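Local structure of UV damage endonuclease (Sulfolobus acidocaldarius, 3TC3) at residues A[74-79]-A[117-122]; A[110-115]-A[153-158]; A[245-250]-A[280-285]. The protein probably cuts DNA beside ultraviolet and other lesions, as a metal-dependent repair endonuclease built on a TIM barrel that binds manganese. All blocks are in the same frame, centred on the assembly; numbering follows the deposited sequence.

Contact 1. Residues A[74-79]-A[117-122]; sequences ILFFRI and RISMHP
Ile-118 lies in the angle between Phe-77 and Ile-79, and the two parallel strands interlock around it. Its CD1 sits against CB of Phe-77 at 4.0 Å, while its other branch, CG2, meets CD1 of Ile-79 at 3.7 Å, the two isoleucines crossing obliquely. Beta-branched residues suit this outward face, since each offers two prongs to fill separate hollows. Met-120 continues the row: its chain bends at the thioether (chi3 75°), which turns the terminal CE back to lie 3.6 Å from the carbonyl oxygen of Ile-79. Leu-150 and Leu-149 of helix 133-153 cover Ile-118 and Met-120 respectively.

Phe-76, Arg-78, Arg-117 and Ser-119 take the inward face. The Phe-76 ring, swung anti to its backbone N (chi1 -175°), runs beside the Arg-117 side chain, and its edge carries CD1 to 3.3 Å from Arg-117 O, in the plane of the ring. Small Ser-119 makes a hollow here: CB and CG of Arg-78 pass alongside its OG, each 3.5 Å away, and OG lies at the edge of the guanidinium, in its plane. Farther out, the Arg-78 guanidinium has CB of His-121 over one face and bends at chi3 to reach Glu-288 and Asp-251, both manganese ligands, by salt bridges. Arg-117 leads away instead to Asp-284.

Four backbone bonds stitch the strands, the straightest from Arg-117 N to Leu-75 O (2.8 Å, 167° at the hydrogen). Past the last bridge, one water accepts from His-121 N and donates to Ile-79 O, linking the two chains there. Neighbouring parallel strands with one face packed on helices and the other turned to the barrel interior, here mixed aromatic and polar, are characteristic of a TIM barrel, and Arg-78 ties this pair to the metal site.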
loop_
_atom_site.group_PDB
_atom_site.type_symbol
_atom_site.label_atom_id
_atom_site.label_comp_id
_atom_site.label_asym_id
_atom_site.label_seq_id
_atom_site.Cartn_x
_atom_site.Cartn_y
_atom_site.Cartn_z
ATOM N N ILE A 74 -12.840 6.377 -9.107
ATOM C CA ILE A 74 -11.549 5.855 -8.568
ATOM C C ILE A 74 -11.873 5.191 -7.210
ATOM O O ILE A 74 -12.193 5.869 -6.235
ATOM C CB ILE A 74 -10.569 7.018 -8.370
ATOM C CG1 ILE A 74 -10.139 7.524 -9.770
ATOM C CG2 ILE A 74 -9.283 6.507 -7.685
ATOM C CD1 ILE A 74 -9.514 8.907 -9.701
ATOM N N LEU A 75 -11.948 3.861 -7.191
ATOM C CA LEU A 75 -12.565 3.123 -6.056
ATOM C C LEU A 75 -11.526 2.359 -5.224
ATOM O O LEU A 75 -11.869 1.567 -4.369
ATOM C CB LEU A 75 -13.676 2.173 -6.521
ATOM C CG LEU A 75 -14.938 2.823 -7.147
ATOM C CD1 LEU A 75 -15.981 1.804 -7.301
ATOM C CD2 LEU A 75 -15.358 3.989 -6.408
ATOM N N PHE A 76 -10.247 2.710 -5.423
ATOM C CA PHE A 76 -9.134 2.093 -4.617
ATOM C C PHE A 76 -8.260 3.306 -4.176
ATOM O O PHE A 76 -8.083 4.297 -4.899
ATOM C CB PHE A 76 -8.382 1.118 -5.617
ATOM C CG PHE A 76 -7.256 0.267 -5.016
ATOM C CD1 PHE A 76 -7.098 0.052 -3.609
ATOM C CD2 PHE A 76 -6.417 -0.406 -5.950
ATOM C CE1 PHE A 76 -6.058 -0.816 -3.183
ATOM C CE2 PHE A 76 -5.356 -1.247 -5.541
ATOM C CZ PHE A 76 -5.193 -1.472 -4.105
ATOM N N PHE A 77 -7.705 3.226 -2.962
ATOM C CA PHE A 77 -6.817 4.302 -2.481
ATOM C C PHE A 77 -5.812 3.734 -1.514
ATOM O O PHE A 77 -6.133 2.834 -0.741
ATOM C CB PHE A 77 -7.654 5.398 -1.775
ATOM C CG PHE A 77 -6.865 6.655 -1.565
ATOM C CD1 PHE A 77 -6.449 7.449 -2.678
ATOM C CD2 PHE A 77 -6.496 7.087 -0.234
ATOM C CE1 PHE A 77 -5.604 8.574 -2.422
ATOM C CE2 PHE A 77 -5.708 8.247 -0.032
ATOM C CZ PHE A 77 -5.286 9.026 -1.166
ATOM N N ARG A 78 -4.614 4.298 -1.546
ATOM C CA ARG A 78 -3.534 3.943 -0.583
ATOM C C ARG A 78 -3.430 5.078 0.417
ATOM O O ARG A 78 -2.966 6.161 0.092
ATOM C CB ARG A 78 -2.163 3.567 -1.209
ATOM C CG ARG A 78 -1.196 3.035 -0.054
ATOM C CD ARG A 78 0.251 2.799 -0.663
ATOM N NE ARG A 78 0.215 1.726 -1.702
ATOM C CZ ARG A 78 1.214 1.645 -2.596
ATOM N NH1 ARG A 78 2.243 2.478 -2.540
ATOM N NH2 ARG A 78 1.200 0.731 -3.484
ATOM N N ILE A 79 -3.940 4.864 1.635
ATOM C CA ILE A 79 -3.913 5.945 2.674
ATOM C C ILE A 79 -2.475 6.189 3.130
ATOM O O ILE A 79 -1.696 5.245 3.355
ATOM C CB ILE A 79 -4.775 5.530 3.844
ATOM C CG1 ILE A 79 -6.226 5.470 3.393
ATOM C CG2 ILE A 79 -4.609 6.536 5.027
ATOM C CD1 ILE A 79 -7.229 4.978 4.529
ATOM N N ARG A 117 -11.812 0.311 -1.875
ATOM C CA ARG A 117 -10.793 -0.656 -1.355
ATOM C C ARG A 117 -9.638 0.166 -0.848
ATOM O O ARG A 117 -9.284 1.153 -1.469
ATOM C CB ARG A 117 -10.315 -1.515 -2.503
ATOM C CG ARG A 117 -9.428 -2.673 -2.184
ATOM C CD ARG A 117 -10.157 -3.946 -2.195
ATOM N NE ARG A 117 -9.376 -5.062 -1.669
ATOM C CZ ARG A 117 -8.830 -6.025 -2.411
ATOM N NH1 ARG A 117 -8.841 -6.038 -3.761
ATOM N NH2 ARG A 117 -8.294 -7.047 -1.704
ATOM N N ILE A 118 -9.023 -0.305 0.233
ATOM C CA ILE A 118 -7.940 0.495 0.889
ATOM C C ILE A 118 -6.659 -0.342 1.088
ATOM O O ILE A 118 -6.699 -1.521 1.539
ATOM C CB ILE A 118 -8.434 0.976 2.295
ATOM C CG1 ILE A 118 -9.556 2.047 2.138
ATOM C CG2 ILE A 118 -7.316 1.583 3.119
ATOM C CD1 ILE A 118 -9.147 3.291 1.312
ATOM N N SER A 119 -5.528 0.264 0.815
ATOM C CA SER A 119 -4.258 -0.335 1.185
ATOM C C SER A 119 -3.416 0.749 1.903
ATOM O O SER A 119 -3.801 1.950 1.937
ATOM C CB SER A 119 -3.484 -0.861 -0.010
ATOM O OG SER A 119 -3.137 0.219 -0.862
ATOM N N MET A 120 -2.365 0.299 2.599
ATOM C CA MET A 120 -1.362 1.201 3.150
ATOM C C MET A 120 -0.043 0.516 2.931
ATOM O O MET A 120 0.048 -0.709 2.979
ATOM C CB MET A 120 -1.526 1.476 4.650
ATOM C CG MET A 120 -2.907 2.183 4.976
ATOM S SD MET A 120 -2.964 2.629 6.769
ATOM C CE MET A 120 -1.854 4.062 6.755
ATOM N N HIS A 121 1.036 1.334 2.842
ATOM C CA HIS A 121 2.418 0.771 2.685
ATOM C C HIS A 121 3.301 1.562 3.637
ATOM O O HIS A 121 3.679 2.696 3.374
ATOM C CB HIS A 121 2.860 1.016 1.226
ATOM C CG HIS A 121 4.296 0.607 0.883
ATOM N ND1 HIS A 121 5.364 1.346 1.184
ATOM C CD2 HIS A 121 4.763 -0.452 0.099
ATOM C CE1 HIS A 121 6.486 0.777 0.668
ATOM N NE2 HIS A 121 6.117 -0.313 -0.016
ATOM N N PRO A 122 3.708 0.943 4.707
ATOM C CA PRO A 122 4.585 1.638 5.673
ATOM C C PRO A 122 5.952 2.019 5.129
ATOM O O PRO A 122 6.629 2.840 5.756
ATOM C CB PRO A 122 4.769 0.636 6.855
ATOM C CG PRO A 122 3.966 -0.400 6.542
ATOM C CD PRO A 122 3.281 -0.375 5.181
HETATM O O HOH W 1 0.723 4.101 3.319
#

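Contact 2. Residues A[110-115]-A[153-158]; sequences FIKENS and MGIEGK
Lys-112 reaches across from the last turn of helix 101-113 to the carbonyl oxygen of Gly-154, which its NZ meets at 2.9 Å. The ammonium comes in tilted 33° from the carbonyl plane. The chain bends at chi3 (-58°), which lays CD and CE alongside the same oxygen. A water accepts from NZ and donates to Met-153 O at 2.9 Å, extending the grip to a second carbonyl.

Nearer the backbone of Lys-112 the contact becomes apolar. CG of Lys-112 passes 4.0 Å from CG2 of Ile-155, and CD1 of Ile-111 meets CD1 of Ile-155 at 4.0 Å, the two isoleucines crossing at about a right angle. Both also rest on Ile-118 of strand 117-120, so a small aliphatic cluster lies beside the lysine.

The next shell fixes the backbones. Gly-154 closes helix 133-153 in a Schellman motif; its positive phi (69°) suits a residue without a side chain, and a CB here would crowd NZ. Beyond it, Arg-191 binds the carbonyl oxygens of Ile-155 and Glu-156. On the other side, Asn-114, the first residue past its helix, gives ND2 to Phe-110 O (2.9 Å) on a lone pair, its amide nitrogen over the centre of the Phe-110 ring.

The carbonyls at a helix C-terminus carry partial negative charge, so a lysine ammonium set against them is likely to be electrostatically welcome.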
loop_
_atom_site.group_PDB
_atom_site.type_symbol
_atom_site.label_atom_id
_atom_site.label_comp_id
_atom_site.label_asym_id
_atom_site.label_seq_id
_atom_site.Cartn_x
_atom_site.Cartn_y
_atom_site.Cartn_z
ATOM N N PHE A 110 -17.798 6.035 4.984
ATOM C CA PHE A 110 -17.851 6.423 3.601
ATOM C C PHE A 110 -17.184 5.359 2.738
ATOM O O PHE A 110 -17.658 5.014 1.663
ATOM C CB PHE A 110 -17.124 7.761 3.403
ATOM C CG PHE A 110 -17.205 8.279 2.005
ATOM C CD1 PHE A 110 -18.315 9.062 1.613
ATOM C CD2 PHE A 110 -16.211 7.979 1.033
ATOM C CE1 PHE A 110 -18.416 9.554 0.290
ATOM C CE2 PHE A 110 -16.302 8.488 -0.305
ATOM C CZ PHE A 110 -17.419 9.290 -0.655
ATOM N N ILE A 111 -16.078 4.802 3.252
ATOM C CA ILE A 111 -15.430 3.744 2.509
ATOM C C ILE A 111 -16.265 2.475 2.330
ATOM O O ILE A 111 -16.314 1.897 1.221
ATOM C CB ILE A 111 -14.050 3.458 3.202
ATOM C CG1 ILE A 111 -13.110 4.660 3.019
ATOM C CG2 ILE A 111 -13.408 2.117 2.842
ATOM C CD1 ILE A 111 -11.829 4.584 3.944
ATOM N N LYS A 112 -16.913 2.067 3.408
ATOM C CA LYS A 112 -17.713 0.828 3.391
ATOM C C LYS A 112 -18.994 1.074 2.601
ATOM O O LYS A 112 -19.414 0.197 1.856
ATOM C CB LYS A 112 -18.048 0.400 4.837
ATOM C CG LYS A 112 -16.876 -0.298 5.461
ATOM C CD LYS A 112 -17.112 -0.644 6.915
ATOM C CE LYS A 112 -17.449 0.531 7.848
ATOM N NZ LYS A 112 -17.599 0.065 9.275
ATOM N N GLU A 113 -19.563 2.271 2.725
ATOM C CA GLU A 113 -20.815 2.609 1.979
ATOM C C GLU A 113 -20.631 2.625 0.463
ATOM O O GLU A 113 -21.544 2.339 -0.306
ATOM C CB GLU A 113 -21.322 3.958 2.415
ATOM C CG GLU A 113 -22.107 3.951 3.736
ATOM C CD GLU A 113 -22.236 5.354 4.377
ATOM O OE1 GLU A 113 -21.766 6.364 3.757
ATOM O OE2 GLU A 113 -22.739 5.436 5.525
ATOM N N ASN A 114 -19.404 2.926 0.009
ATOM C CA ASN A 114 -19.150 3.171 -1.391
ATOM C C ASN A 114 -18.177 2.156 -2.040
ATOM O O ASN A 114 -17.737 2.370 -3.113
ATOM C CB ASN A 114 -18.687 4.605 -1.554
ATOM C CG ASN A 114 -19.802 5.582 -1.186
ATOM O OD1 ASN A 114 -20.768 5.722 -1.948
ATOM N ND2 ASN A 114 -19.729 6.169 -0.028
ATOM N N SER A 115 -17.973 1.030 -1.349
ATOM C CA SER A 115 -17.152 -0.097 -1.848
ATOM C C SER A 115 -15.751 0.405 -2.242
ATOM O O SER A 115 -15.240 0.022 -3.291
ATOM C CB SER A 115 -17.829 -0.722 -3.063
ATOM O OG SER A 115 -19.016 -1.336 -2.626
ATOM N N MET A 153 -11.081 3.244 11.823
ATOM C CA MET A 153 -12.039 3.556 10.751
ATOM C C MET A 153 -13.121 2.478 10.634
ATOM O O MET A 153 -14.124 2.706 9.951
ATOM C CB MET A 153 -11.323 3.688 9.399
ATOM C CG MET A 153 -10.369 4.840 9.461
ATOM S SD MET A 153 -9.431 5.003 7.917
ATOM C CE MET A 153 -8.578 6.538 8.176
ATOM N N GLY A 154 -12.963 1.345 11.324
ATOM C CA GLY A 154 -13.914 0.236 11.203
ATOM C C GLY A 154 -13.872 -0.449 9.846
ATOM O O GLY A 154 -14.891 -0.977 9.370
ATOM N N ILE A 155 -12.701 -0.462 9.199
ATOM C CA ILE A 155 -12.559 -1.139 7.950
ATOM C C ILE A 155 -11.465 -2.217 7.980
ATOM O O ILE A 155 -10.741 -2.370 9.006
ATOM C CB ILE A 155 -12.223 -0.114 6.856
ATOM C CG1 ILE A 155 -10.799 0.459 7.070
ATOM C CG2 ILE A 155 -13.308 1.056 6.792
ATOM C CD1 ILE A 155 -10.383 1.497 5.961
ATOM N N GLU A 156 -11.442 -3.001 6.920
ATOM C CA GLU A 156 -10.390 -4.058 6.854
ATOM C C GLU A 156 -9.135 -3.466 6.216
ATOM O O GLU A 156 -8.306 -2.910 7.020
ATOM C CB GLU A 156 -10.847 -5.313 6.124
ATOM C CG GLU A 156 -12.058 -6.120 6.797
ATOM C CD GLU A 156 -11.926 -6.400 8.290
ATOM O OE1 GLU A 156 -10.828 -6.707 8.809
ATOM O OE2 GLU A 156 -12.975 -6.363 8.975
ATOM N N GLY A 157 -9.000 -3.577 4.883
ATOM C CA GLY A 157 -7.821 -2.947 4.245
ATOM C C GLY A 157 -6.648 -3.883 4.344
ATOM O O GLY A 157 -6.654 -4.845 5.118
ATOM N N LYS A 158 -5.666 -3.605 3.542
ATOM C CA LYS A 158 -4.383 -4.353 3.559
ATOM C C LYS A 158 -3.214 -3.473 3.917
ATOM O O LYS A 158 -3.148 -2.326 3.466
ATOM C CB LYS A 158 -4.123 -5.013 2.197
ATOM C CG LYS A 158 -5.235 -6.092 1.807
ATOM C CD LYS A 158 -5.325 -7.200 2.768
ATOM C CE LYS A 158 -6.300 -8.295 2.202
ATOM N NZ LYS A 158 -6.535 -9.219 3.315
HETATM O O HOH W 2 -16.959 2.681 10.277
#

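Contact 3. Residues A[245-250]-A[280-285]; sequences KDRPMI and VDEVDI
Arg-247 turns the edge of its guanidinium to two acidic residues, Glu-282 and Asp-284, and presents a different nitrogen to each. NH1 donates to OD1 of Asp-284 at 2.9 Å, with the oxygen close to the guanidinium plane and met on its syn side; the two side chains cross at about a right angle, their flat groups 65° apart. NE donates to OE2 of Glu-282 at 3.2 Å, but there the nitrogen comes from above the carboxylate plane, a less regular fit. A bend at chi3 (-76°) turns the head of the arginine so that both salt bridges can form, while CG rests 3.4 Å from Glu-282 O. With an alanine in place of Arg-247, the Glu-282 carboxylate would probably lose this mate and Asp-284 one of its positive partners, opening a gap over the backbone of Glu-282 and Val-283, where the arginine's methylenes now lie.

On the other face, Ile-250 lies side by side with Ile-285, CG1 to CG1 at 3.9 Å, and its CD1 packs against CG2 of Val-283 at 3.9 Å. Branched aliphatics suit this buried seam. Between the faces, Asp-284 N binds Pro-248 O and Ile-250 N binds Asp-284 O, both at 2.9 Å; Pro-248, having no N-H, contributes through its oxygen.

Strands 249-252 and 283-287 are thus parallel neighbours of the barrel, joined through helix 270-279 in a beta-alpha-beta crossover. Helix 233-241 covers the aliphatic side, with Leu-237 on Ile-250, while Asp-284 OD2 turns to Arg-23 of strand 22-27.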
loop_
_atom_site.group_PDB
_atom_site.type_symbol
_atom_site.label_atom_id
_atom_site.label_comp_id
_atom_site.label_asym_id
_atom_site.label_seq_id
_atom_site.Cartn_x
_atom_site.Cartn_y
_atom_site.Cartn_z
ATOM N N LYS A 245 -7.874 -14.434 -1.045
ATOM C CA LYS A 245 -9.216 -15.029 -0.911
ATOM C C LYS A 245 -10.224 -14.157 -1.676
ATOM O O LYS A 245 -11.214 -14.647 -2.213
ATOM C CB LYS A 245 -9.569 -15.225 0.574
ATOM C CG LYS A 245 -9.110 -16.627 1.017
ATOM C CD LYS A 245 -9.223 -16.860 2.507
ATOM C CE LYS A 245 -8.374 -18.077 2.898
ATOM N NZ LYS A 245 -6.960 -17.592 3.048
ATOM N N ASP A 246 -9.906 -12.853 -1.766
ATOM C CA ASP A 246 -10.758 -11.882 -2.472
ATOM C C ASP A 246 -10.044 -11.411 -3.769
ATOM O O ASP A 246 -9.110 -12.052 -4.240
ATOM C CB ASP A 246 -11.144 -10.702 -1.535
ATOM C CG ASP A 246 -9.959 -10.142 -0.749
ATOM O OD1 ASP A 246 -8.816 -10.575 -0.985
ATOM O OD2 ASP A 246 -10.144 -9.266 0.134
ATOM N N ARG A 247 -10.472 -10.303 -4.368
ATOM C CA ARG A 247 -9.829 -9.869 -5.544
ATOM C C ARG A 247 -8.362 -9.412 -5.237
ATOM O O ARG A 247 -8.108 -8.648 -4.315
ATOM C CB ARG A 247 -10.624 -8.699 -6.099
ATOM C CG ARG A 247 -10.145 -8.254 -7.412
ATOM C CD ARG A 247 -10.833 -6.995 -7.815
ATOM N NE ARG A 247 -12.181 -7.268 -8.245
ATOM C CZ ARG A 247 -12.999 -6.341 -8.699
ATOM N NH1 ARG A 247 -12.619 -5.065 -8.781
ATOM N NH2 ARG A 247 -14.192 -6.705 -9.085
ATOM N N PRO A 248 -7.414 -9.819 -6.072
ATOM C CA PRO A 248 -6.026 -9.328 -5.841
ATOM C C PRO A 248 -5.833 -7.876 -6.016
ATOM O O PRO A 248 -6.577 -7.211 -6.781
ATOM C CB PRO A 248 -5.201 -10.057 -6.841
ATOM C CG PRO A 248 -6.071 -11.065 -7.451
ATOM C CD PRO A 248 -7.506 -10.728 -7.227
ATOM N N MET A 249 -4.825 -7.335 -5.321
ATOM C CA MET A 249 -4.308 -6.015 -5.626
ATOM C C MET A 249 -3.082 -6.147 -6.387
ATOM O O MET A 249 -2.261 -7.020 -6.084
ATOM C CB MET A 249 -3.992 -5.287 -4.362
ATOM C CG MET A 249 -5.161 -5.074 -3.405
ATOM S SD MET A 249 -4.622 -4.303 -1.823
ATOM C CE MET A 249 -6.148 -4.114 -1.011
ATOM N N ILE A 250 -2.860 -5.277 -7.389
ATOM C CA ILE A 250 -1.580 -5.204 -8.067
ATOM C C ILE A 250 -1.055 -3.775 -8.018
ATOM O O ILE A 250 -1.838 -2.800 -7.964
ATOM C CB ILE A 250 -1.565 -5.708 -9.500
ATOM C CG1 ILE A 250 -2.442 -4.945 -10.390
ATOM C CG2 ILE A 250 -2.101 -7.189 -9.565
ATOM C CD1 ILE A 250 -2.510 -5.573 -11.824
ATOM N N VAL A 280 -5.157 -8.585 -18.472
ATOM C CA VAL A 280 -5.533 -8.804 -17.080
ATOM C C VAL A 280 -7.047 -8.491 -16.834
ATOM O O VAL A 280 -7.684 -7.668 -17.546
ATOM C CB VAL A 280 -4.545 -7.929 -16.200
ATOM C CG1 VAL A 280 -4.950 -7.858 -14.818
ATOM C CG2 VAL A 280 -3.122 -8.470 -16.309
ATOM N N ASP A 281 -7.654 -9.093 -15.814
ATOM C CA ASP A 281 -8.971 -8.656 -15.338
ATOM C C ASP A 281 -9.179 -9.084 -13.916
ATOM O O ASP A 281 -8.354 -9.834 -13.357
ATOM C CB ASP A 281 -10.151 -9.114 -16.247
ATOM C CG ASP A 281 -11.428 -8.222 -16.124
ATOM O OD1 ASP A 281 -11.595 -7.306 -15.257
ATOM O OD2 ASP A 281 -12.342 -8.411 -16.992
ATOM N N GLU A 282 -10.202 -8.522 -13.293
ATOM C CA GLU A 282 -10.595 -8.963 -11.969
ATOM C C GLU A 282 -9.452 -8.724 -10.963
ATOM O O GLU A 282 -9.006 -9.642 -10.258
ATOM C CB GLU A 282 -11.054 -10.465 -12.008
ATOM C CG GLU A 282 -11.342 -11.039 -10.658
ATOM C CD GLU A 282 -12.785 -10.859 -10.196
ATOM O OE1 GLU A 282 -13.721 -11.337 -10.895
ATOM O OE2 GLU A 282 -12.969 -10.281 -9.083
ATOM N N VAL A 283 -8.948 -7.487 -10.959
ATOM C CA VAL A 283 -7.812 -7.076 -10.083
ATOM C C VAL A 283 -7.983 -5.612 -9.791
ATOM O O VAL A 283 -8.566 -4.854 -10.609
ATOM C CB VAL A 283 -6.431 -7.245 -10.701
ATOM C CG1 VAL A 283 -6.031 -8.650 -11.003
ATOM C CG2 VAL A 283 -6.273 -6.410 -12.019
ATOM N N ASP A 284 -7.608 -5.163 -8.595
ATOM C CA ASP A 284 -7.580 -3.714 -8.249
ATOM C C ASP A 284 -6.172 -3.179 -8.456
ATOM O O ASP A 284 -5.261 -3.800 -7.991
ATOM C CB ASP A 284 -8.059 -3.581 -6.814
ATOM C CG ASP A 284 -9.577 -3.902 -6.707
ATOM O OD1 ASP A 284 -10.277 -3.774 -7.744
ATOM O OD2 ASP A 284 -9.936 -4.240 -5.590
ATOM N N ILE A 285 -6.060 -2.135 -9.256
ATOM C CA ILE A 285 -4.765 -1.647 -9.754
ATOM C C ILE A 285 -4.362 -0.338 -9.030
ATOM O O ILE A 285 -5.067 0.681 -9.151
ATOM C CB ILE A 285 -4.817 -1.361 -11.233
ATOM C CG1 ILE A 285 -5.126 -2.603 -12.034
ATOM C CG2 ILE A 285 -3.456 -0.846 -11.752
ATOM C CD1 ILE A 285 -5.451 -2.255 -13.574
#

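How the contacts relate
Contacts 1 and 3 each pair adjacent parallel strands of one closed barrel. All three contacts are largely buried; contact 1 lies nearest the chain's centre, and contacts 2 and 3 lie about equally far out. Contact 2 differs in joining a helix end to a loop, with its lysine and Gly-154 exposed. Charge is used differently in each: toward the manganese ligands in contact 1, in a salt-bridge network in contact 3, and against backbone carbonyls in contact 2. Arg-117 also joins contacts 1 and 3 through the carbonyl of Arg-247. Contact 2 reaches contact 1 through Lys-158, whose backbone probably hydrogen-bonds Ile-118 and Met-120.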